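Local coordinates for protein complement factor MASP-3 (Homo sapiens, PDB 3DEM) that is a modular serine protease of the complement lectin pathway that probably binds mannan-binding lectin and ficolins through its calcium-binding CUB and EGF-like domains, at residues T161-T172 and P188-L199; P224-V232 and S253-D263. All coordinates share one frame; numbering follows the deposited sequence.

Contact 1: residues T161-T172 and P188-L199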
# COMPACT_ATOMS: atom_id res chain seq x y z
N THR A 161 24.82 -4.62 5.12
CA THR A 161 25.85 -3.64 5.41
C THR A 161 26.61 -3.18 4.17
O THR A 161 26.61 -3.86 3.14
CB THR A 161 26.82 -4.12 6.51
OG1 THR A 161 27.46 -5.32 6.10
CG2 THR A 161 26.07 -4.36 7.81
N CYS A 162 27.25 -2.02 4.28
CA CYS A 162 27.87 -1.37 3.14
C CYS A 162 29.38 -1.21 3.33
O CYS A 162 29.83 -0.38 4.12
CB CYS A 162 27.21 -0.01 2.93
SG CYS A 162 25.43 -0.10 2.57
N ARG A 163 30.15 -2.01 2.59
CA ARG A 163 31.61 -1.98 2.69
C ARG A 163 32.21 -1.12 1.58
O ARG A 163 31.48 -0.60 0.75
CB ARG A 163 32.18 -3.41 2.60
CG ARG A 163 32.00 -4.09 1.25
CD ARG A 163 32.84 -5.36 1.16
NE ARG A 163 32.87 -5.90 -0.20
CZ ARG A 163 33.72 -5.51 -1.15
NH1 ARG A 163 34.62 -4.57 -0.89
NH2 ARG A 163 33.67 -6.06 -2.35
N VAL A 164 33.53 -0.97 1.59
CA VAL A 164 34.23 -0.23 0.55
C VAL A 164 35.43 -1.01 0.07
O VAL A 164 35.90 -1.93 0.74
CB VAL A 164 34.74 1.15 1.05
CG1 VAL A 164 33.58 2.06 1.42
CG2 VAL A 164 35.71 0.98 2.22
N GLU A 165 35.93 -0.65 -1.10
CA GLU A 165 37.25 -1.09 -1.52
C GLU A 165 38.24 -0.09 -0.98
O GLU A 165 38.12 1.11 -1.24
CB GLU A 165 37.33 -1.20 -3.04
CG GLU A 165 36.64 -2.45 -3.62
CD GLU A 165 37.13 -3.76 -2.98
OE1 GLU A 165 36.34 -4.72 -2.93
OE2 GLU A 165 38.30 -3.84 -2.53
N CYS A 166 39.21 -0.56 -0.20
CA CYS A 166 40.17 0.34 0.45
C CYS A 166 41.59 -0.23 0.42
O CYS A 166 42.37 -0.02 1.35
CB CYS A 166 39.73 0.62 1.90
SG CYS A 166 39.16 -0.86 2.79
N SER A 167 41.92 -0.93 -0.66
CA SER A 167 43.21 -1.60 -0.77
C SER A 167 44.02 -1.19 -1.99
O SER A 167 45.16 -1.62 -2.14
CB SER A 167 43.02 -3.11 -0.76
OG SER A 167 42.47 -3.54 0.47
N ASP A 168 43.43 -0.39 -2.86
CA ASP A 168 44.11 0.04 -4.08
C ASP A 168 45.07 1.18 -3.82
O ASP A 168 44.86 2.30 -4.27
CB ASP A 168 43.11 0.42 -5.17
CG ASP A 168 42.45 -0.79 -5.79
OD1 ASP A 168 42.71 -1.91 -5.31
OD2 ASP A 168 41.68 -0.63 -6.77
N ASN A 169 46.14 0.89 -3.08
CA ASN A 169 47.09 1.91 -2.69
C ASN A 169 48.52 1.38 -2.66
O ASN A 169 48.75 0.17 -2.65
CB ASN A 169 46.72 2.48 -1.32
CG ASN A 169 46.75 1.41 -0.23
OD1 ASN A 169 47.81 0.94 0.16
ND2 ASN A 169 45.57 1.02 0.24
N LEU A 170 49.47 2.30 -2.64
CA LEU A 170 50.88 1.96 -2.51
C LEU A 170 51.62 3.25 -2.19
O LEU A 170 51.70 4.14 -3.03
CB LEU A 170 51.43 1.32 -3.78
CG LEU A 170 52.91 0.91 -3.74
CD1 LEU A 170 53.16 -0.15 -2.68
CD2 LEU A 170 53.41 0.44 -5.10
N PHE A 171 52.12 3.35 -0.97
CA PHE A 171 52.83 4.53 -0.51
C PHE A 171 54.33 4.35 -0.69
O PHE A 171 54.94 3.47 -0.08
CB PHE A 171 52.47 4.83 0.94
CG PHE A 171 51.01 5.12 1.16
CD1 PHE A 171 50.53 6.42 1.18
CD2 PHE A 171 50.10 4.08 1.33
CE1 PHE A 171 49.19 6.69 1.37
CE2 PHE A 171 48.75 4.34 1.52
CZ PHE A 171 48.29 5.65 1.54
N THR A 172 54.93 5.18 -1.55
CA THR A 172 56.34 5.03 -1.90
C THR A 172 57.16 6.25 -1.56
O THR A 172 58.39 6.23 -1.64
CB THR A 172 56.51 4.75 -3.40
OG1 THR A 172 55.97 5.84 -4.15
CG2 THR A 172 55.81 3.46 -3.79
N PRO A 188 33.63 2.50 7.27
CA PRO A 188 32.72 1.52 6.68
C PRO A 188 32.77 0.17 7.39
O PRO A 188 33.84 -0.32 7.75
CB PRO A 188 33.23 1.38 5.25
CG PRO A 188 33.95 2.64 4.98
CD PRO A 188 34.59 3.02 6.27
N LYS A 189 31.60 -0.42 7.60
CA LYS A 189 31.49 -1.74 8.18
C LYS A 189 31.94 -2.80 7.18
O LYS A 189 32.06 -2.53 5.99
CB LYS A 189 30.04 -2.01 8.59
CG LYS A 189 29.49 -1.05 9.63
CD LYS A 189 28.01 -1.31 9.91
CE LYS A 189 27.44 -0.29 10.87
NZ LYS A 189 27.44 1.11 10.31
N SER A 190 32.20 -4.00 7.69
CA SER A 190 32.41 -5.19 6.86
C SER A 190 33.50 -5.02 5.81
O SER A 190 33.38 -5.56 4.71
CB SER A 190 31.10 -5.60 6.19
OG SER A 190 30.12 -5.85 7.16
N SER A 191 34.55 -4.30 6.15
CA SER A 191 35.60 -3.98 5.19
C SER A 191 36.93 -4.57 5.60
O SER A 191 37.14 -4.93 6.77
CB SER A 191 35.72 -2.47 5.01
OG SER A 191 34.54 -1.93 4.45
N GLU A 192 37.84 -4.63 4.64
CA GLU A 192 39.14 -5.26 4.81
C GLU A 192 40.15 -4.44 4.02
O GLU A 192 40.32 -4.64 2.81
CB GLU A 192 39.06 -6.68 4.26
CG GLU A 192 40.28 -7.54 4.48
CD GLU A 192 39.99 -8.99 4.11
OE1 GLU A 192 39.90 -9.82 5.04
OE2 GLU A 192 39.80 -9.28 2.91
N CYS A 193 40.80 -3.50 4.70
CA CYS A 193 41.69 -2.55 4.04
C CYS A 193 43.15 -2.97 4.15
O CYS A 193 43.63 -3.28 5.25
CB CYS A 193 41.53 -1.16 4.67
SG CYS A 193 39.82 -0.59 4.71
N LEU A 194 43.84 -2.96 3.02
CA LEU A 194 45.26 -3.28 2.97
C LEU A 194 46.02 -2.03 2.52
O LEU A 194 45.90 -1.62 1.36
CB LEU A 194 45.52 -4.42 1.98
CG LEU A 194 44.82 -5.75 2.28
CD1 LEU A 194 44.92 -6.71 1.09
CD2 LEU A 194 45.37 -6.42 3.54
N TYR A 195 46.78 -1.44 3.44
CA TYR A 195 47.62 -0.30 3.14
C TYR A 195 49.07 -0.74 3.08
O TYR A 195 49.59 -1.35 4.02
CB TYR A 195 47.46 0.78 4.21
CG TYR A 195 46.03 1.19 4.46
CD1 TYR A 195 45.42 2.17 3.70
CD2 TYR A 195 45.29 0.59 5.48
CE1 TYR A 195 44.11 2.55 3.94
CE2 TYR A 195 43.98 0.96 5.73
CZ TYR A 195 43.40 1.93 4.96
OH TYR A 195 42.10 2.30 5.21
N THR A 196 49.74 -0.41 1.98
CA THR A 196 51.10 -0.90 1.76
C THR A 196 52.12 0.23 1.60
O THR A 196 51.99 1.08 0.72
CB THR A 196 51.15 -1.79 0.51
OG1 THR A 196 50.12 -2.77 0.60
CG2 THR A 196 52.49 -2.49 0.39
N ILE A 197 53.12 0.22 2.47
CA ILE A 197 54.22 1.16 2.38
C ILE A 197 55.41 0.41 1.80
O ILE A 197 55.82 -0.63 2.34
CB ILE A 197 54.58 1.78 3.75
CG1 ILE A 197 53.35 2.44 4.38
CG2 ILE A 197 55.73 2.80 3.60
CD1 ILE A 197 53.55 2.87 5.82
N GLU A 198 55.94 0.89 0.68
CA GLU A 198 57.10 0.28 0.04
C GLU A 198 58.14 1.33 -0.27
O GLU A 198 57.96 2.13 -1.18
CB GLU A 198 56.69 -0.40 -1.27
CG GLU A 198 55.84 -1.63 -1.10
CD GLU A 198 56.60 -2.91 -1.41
OE1 GLU A 198 57.85 -2.84 -1.50
OE2 GLU A 198 55.93 -3.96 -1.58
N LEU A 199 59.24 1.33 0.49
CA LEU A 199 60.36 2.22 0.19
C LEU A 199 61.53 1.44 -0.36
O LEU A 199 61.53 0.21 -0.35
CB LEU A 199 60.80 2.96 1.45
CG LEU A 199 59.70 3.58 2.31
CD1 LEU A 199 60.32 4.13 3.58
CD2 LEU A 199 58.95 4.66 1.56
O HOH W 1 29.11 0.70 6.68
O HOH W 2 36.91 -4.22 1.84
O HOH W 3 39.49 -3.33 0.43

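Contact 2: residues P224-V232 and S253-D263. With CA (calcium ion), chain F.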
# COMPACT_ATOMS: atom_id res chain seq x y z
N PRO A 224 37.89 -8.28 19.51
CA PRO A 224 37.09 -9.32 18.87
C PRO A 224 36.28 -8.84 17.67
O PRO A 224 35.73 -9.66 16.93
CB PRO A 224 36.14 -9.76 19.99
CG PRO A 224 35.96 -8.55 20.82
CD PRO A 224 37.22 -7.72 20.69
N TYR A 225 36.22 -7.52 17.46
CA TYR A 225 35.36 -6.93 16.44
C TYR A 225 36.13 -6.31 15.29
O TYR A 225 36.13 -6.84 14.17
CB TYR A 225 34.44 -5.88 17.07
CG TYR A 225 33.65 -6.37 18.28
CD1 TYR A 225 32.87 -7.51 18.20
CD2 TYR A 225 33.69 -5.67 19.48
CE1 TYR A 225 32.14 -7.95 19.30
CE2 TYR A 225 32.97 -6.11 20.58
CZ TYR A 225 32.19 -7.25 20.49
OH TYR A 225 31.49 -7.68 21.58
N ASP A 226 36.77 -5.18 15.56
CA ASP A 226 37.57 -4.46 14.57
C ASP A 226 39.02 -4.40 15.06
O ASP A 226 39.28 -4.53 16.25
CB ASP A 226 37.05 -3.04 14.38
CG ASP A 226 35.54 -2.99 14.15
OD1 ASP A 226 34.95 -3.98 13.65
OD2 ASP A 226 34.94 -1.94 14.46
N TYR A 227 39.96 -4.18 14.14
CA TYR A 227 41.36 -4.13 14.54
C TYR A 227 42.31 -3.72 13.42
O TYR A 227 41.99 -3.82 12.23
CB TYR A 227 41.80 -5.48 15.09
CG TYR A 227 41.56 -6.64 14.14
CD1 TYR A 227 42.48 -6.94 13.15
CD2 TYR A 227 40.42 -7.43 14.24
CE1 TYR A 227 42.27 -7.99 12.27
CE2 TYR A 227 40.20 -8.48 13.36
CZ TYR A 227 41.13 -8.76 12.38
OH TYR A 227 40.93 -9.80 11.50
N ILE A 228 43.48 -3.25 13.84
CA ILE A 228 44.61 -3.05 12.96
C ILE A 228 45.65 -4.11 13.28
O ILE A 228 45.93 -4.39 14.45
CB ILE A 228 45.26 -1.67 13.21
CG1 ILE A 228 44.32 -0.53 12.82
CG2 ILE A 228 46.58 -1.55 12.44
CD1 ILE A 228 44.89 0.84 13.09
N LYS A 229 46.19 -4.72 12.23
CA LYS A 229 47.39 -5.53 12.34
C LYS A 229 48.44 -4.86 11.45
O LYS A 229 48.11 -4.31 10.39
CB LYS A 229 47.15 -6.95 11.83
CG LYS A 229 46.37 -7.85 12.76
CD LYS A 229 45.91 -9.11 12.01
CE LYS A 229 45.29 -10.16 12.92
NZ LYS A 229 44.97 -11.43 12.18
N ILE A 230 49.69 -4.92 11.87
CA ILE A 230 50.77 -4.34 11.10
C ILE A 230 51.86 -5.38 10.90
O ILE A 230 52.51 -5.80 11.86
CB ILE A 230 51.37 -3.11 11.80
CG1 ILE A 230 50.29 -2.05 12.02
CG2 ILE A 230 52.55 -2.58 10.99
CD1 ILE A 230 50.77 -0.83 12.78
N LYS A 231 52.04 -5.81 9.65
CA LYS A 231 53.09 -6.78 9.35
C LYS A 231 54.37 -6.10 8.89
O LYS A 231 54.39 -5.38 7.89
CB LYS A 231 52.63 -7.81 8.32
CG LYS A 231 53.69 -8.85 8.01
CD LYS A 231 53.15 -10.05 7.25
CE LYS A 231 54.23 -11.10 7.09
NZ LYS A 231 53.80 -12.22 6.21
N VAL A 232 55.44 -6.34 9.63
CA VAL A 232 56.77 -5.87 9.26
C VAL A 232 57.73 -7.04 9.38
O VAL A 232 57.79 -7.70 10.42
CB VAL A 232 57.21 -4.65 10.12
CG1 VAL A 232 56.59 -4.70 11.50
CG2 VAL A 232 58.73 -4.57 10.21
N SER A 253 62.49 -1.65 8.71
CA SER A 253 62.04 -2.17 7.43
C SER A 253 61.67 -1.07 6.46
O SER A 253 61.15 -0.03 6.86
CB SER A 253 60.84 -3.09 7.66
OG SER A 253 60.47 -3.75 6.46
N HIS A 254 61.94 -1.30 5.18
CA HIS A 254 61.57 -0.35 4.15
C HIS A 254 60.16 -0.63 3.64
O HIS A 254 59.62 0.13 2.84
CB HIS A 254 62.55 -0.40 2.99
CG HIS A 254 62.65 -1.75 2.35
ND1 HIS A 254 61.74 -2.20 1.43
CD2 HIS A 254 63.56 -2.74 2.52
CE1 HIS A 254 62.08 -3.42 1.04
NE2 HIS A 254 63.17 -3.77 1.69
N SER A 255 59.56 -1.71 4.12
CA SER A 255 58.21 -2.06 3.72
C SER A 255 57.34 -2.49 4.90
O SER A 255 57.79 -3.22 5.79
CB SER A 255 58.23 -3.17 2.68
OG SER A 255 58.78 -4.35 3.23
N VAL A 256 56.09 -2.05 4.88
CA VAL A 256 55.16 -2.29 5.97
C VAL A 256 53.77 -2.55 5.41
O VAL A 256 53.34 -1.90 4.45
CB VAL A 256 55.10 -1.07 6.93
CG1 VAL A 256 54.03 -1.28 7.99
CG2 VAL A 256 56.47 -0.80 7.56
N LEU A 257 53.07 -3.51 6.00
CA LEU A 257 51.67 -3.72 5.67
C LEU A 257 50.77 -3.41 6.86
O LEU A 257 50.99 -3.89 7.96
CB LEU A 257 51.42 -5.16 5.20
CG LEU A 257 49.94 -5.51 5.03
CD1 LEU A 257 49.34 -4.86 3.78
CD2 LEU A 257 49.73 -7.02 5.02
N ILE A 258 49.75 -2.59 6.61
CA ILE A 258 48.75 -2.29 7.61
C ILE A 258 47.44 -2.92 7.15
O ILE A 258 46.94 -2.62 6.06
CB ILE A 258 48.57 -0.77 7.80
CG1 ILE A 258 49.89 -0.13 8.24
CG2 ILE A 258 47.48 -0.48 8.83
CD1 ILE A 258 50.08 1.28 7.74
N LEU A 259 46.90 -3.80 7.99
CA LEU A 259 45.60 -4.40 7.74
C LEU A 259 44.58 -3.83 8.71
O LEU A 259 44.79 -3.85 9.93
CB LEU A 259 45.67 -5.93 7.87
CG LEU A 259 44.36 -6.70 7.65
CD1 LEU A 259 44.60 -8.09 7.07
CD2 LEU A 259 43.56 -6.80 8.95
N PHE A 260 43.49 -3.31 8.17
CA PHE A 260 42.39 -2.80 8.99
C PHE A 260 41.12 -3.59 8.72
O PHE A 260 40.61 -3.59 7.61
CB PHE A 260 42.16 -1.31 8.74
CG PHE A 260 41.04 -0.72 9.56
CD1 PHE A 260 40.96 -0.97 10.93
CD2 PHE A 260 40.07 0.09 8.97
CE1 PHE A 260 39.92 -0.43 11.69
CE2 PHE A 260 39.04 0.63 9.72
CZ PHE A 260 38.96 0.37 11.08
N HIS A 261 40.63 -4.27 9.75
CA HIS A 261 39.43 -5.10 9.62
C HIS A 261 38.28 -4.45 10.38
O HIS A 261 38.46 -4.02 11.52
CB HIS A 261 39.70 -6.50 10.19
CG HIS A 261 38.51 -7.43 10.11
ND1 HIS A 261 37.59 -7.55 11.13
CD2 HIS A 261 38.12 -8.29 9.14
CE1 HIS A 261 36.67 -8.43 10.78
NE2 HIS A 261 36.97 -8.90 9.58
N SER A 262 37.12 -4.37 9.74
CA SER A 262 35.92 -3.88 10.42
C SER A 262 34.77 -4.87 10.27
O SER A 262 34.56 -5.43 9.19
CB SER A 262 35.52 -2.48 9.94
OG SER A 262 35.04 -2.50 8.60
N ASP A 263 34.02 -5.09 11.35
CA ASP A 263 32.90 -6.03 11.32
C ASP A 263 31.59 -5.36 10.90
O ASP A 263 31.58 -4.23 10.43
CB ASP A 263 32.75 -6.77 12.65
CG ASP A 263 32.22 -5.89 13.77
OD1 ASP A 263 31.96 -4.69 13.53
OD2 ASP A 263 32.05 -6.40 14.90
CA CA F . 32.69 -2.51 14.29
O HOH W 4 32.65 -2.01 11.95
O HOH W 5 32.62 -0.13 14.56

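Contact 1: residues T161-T172 and P188-L199
Thr161 opens the contact against Ser190, its OG1, hydrogen-bonded to Asp158, lying 2.9 Å from the Ser190 OG. From here 161-172 carries the EGF-like module over into the second CUB domain and runs parallel to 188-199, flanking the outermost strand 192-198 of the CUB beta-sandwich. Cys162, disulfide-bonded to Cys149, is joined to 188-199 by a water that donates to Cys162 O and accepts from Lys189 N. Arg163 rests its CB on Ser190 O, but its guanidinium leads away to a salt bridge, NH1 meeting Glu165 OE1 at 2.7 Å from above the carboxylate plane. Val164 N donates to Ser191 OG at 3.2 Å; that hydroxyl in turn donates to Lys189 O, which fixes its rotation, while both valine methyls press on Pro188 CG. At Cys166 the link becomes covalent. With chi1 at 43° its SG sits between the backbone N and carbonyl carbon and meets Cys193 SG in a disulfide of chi3 -83°. The Cys166 carbonyl oxygen lies over one face of the Tyr195 ring, toward its rim. Ser167 OG then accepts from Leu194 N at 3.0 Å. Asn169 stands in for a peptide group: OD1 takes the N-H of Thr196 in its carbonyl plane at 3.0 Å, and ND2 reaches Leu194 O at 2.9 Å, with the amide only 16° from the plane of the Tyr195 ring. Real backbone pairing takes over at Phe171, whose N meets Thr196 O at 2.8 Å in a nearly straight bond and whose O accepts from Glu198 N. The Phe171 ring packs on Ile178 and Tyr275, with Thr196 O at its edge. Beyond it, Leu199 CD2 abuts Thr172 O at 3.6 Å.

Contact 2: residues P224-V232 and S253-D263
Asp226 and Asp263 grip one calcium ion between them. Asp226 is bidentate but lopsided, with OD2 at 2.3 Å from the calcium and OD1 at 2.8 Å, while Asp263 binds through OD1 alone at 2.4 Å. The two carboxylates stand at 90° to each other. Two waters, Glu216 and the carbonyl oxygen of Ser265 complete the seven ligand atoms. Around this shell, Asp263 N donates to Asp226 OD1 at 2.7 Å, on the syn side but tilted out of the carboxylate plane, tying the backbone of one ligand to the side chain of the other. Tyr187 OH holds Asp226 OD2, and one of the calcium waters donates to Asp263 O. Tyr225 lays its CB against Asp263 OD2.

The site sits at the end of an antiparallel pair, strands 227-232 and 255-261, side by side in a four-stranded sheet of the CUB sandwich. Nearest the calcium is the hydrogen-bonded pair Tyr227 and His261. With chi1 at 56° the tyrosine ring swings across to its partner, and His261 CB makes a CH-pi contact over its face, 3.7 Å from the centroid. The two rings are near parallel but slid apart. His261 ND1 adds only a weak bond to Tyr225 O. Further along, Lys229 and Leu259 exchange both backbone bonds, Leu259 N reaching Lys229 O at 2.7 Å, and Lys231 pairs likewise with Leu257. Ile228, Ile230, Ile258 and Phe260 line the face opposite Tyr227 and His261, and Ile228, Ile230 and Val256 touch strand 205-209. There Ile230 CG2 touches Val256 CG1 at 3.6 Å, and Phe260 meets Trp271 and Tyr187 edge-to-face.

How the contacts relate
Both contacts belong to the second CUB domain and reach one sheet, in which strand 192-198 of contact 1 borders strand 255-261 of contact 2. Both are partly buried: contact 1, at the sheet's outer edge, has more exposed residues, while contact 2, in its middle, buries isoleucines and Phe260. The chemistry differs too: a parallel, irregular pairing maintained by a disulfide, serine hydroxyls, an asparagine amide and waters, against a regular antiparallel ladder with an apolar face and a metal at its end. Backbone bonds run along the shared strands. At the ends, Ser262 OG bonds Pro188 O beside the calcium loop, and Leu199 N probably bonds His254 O.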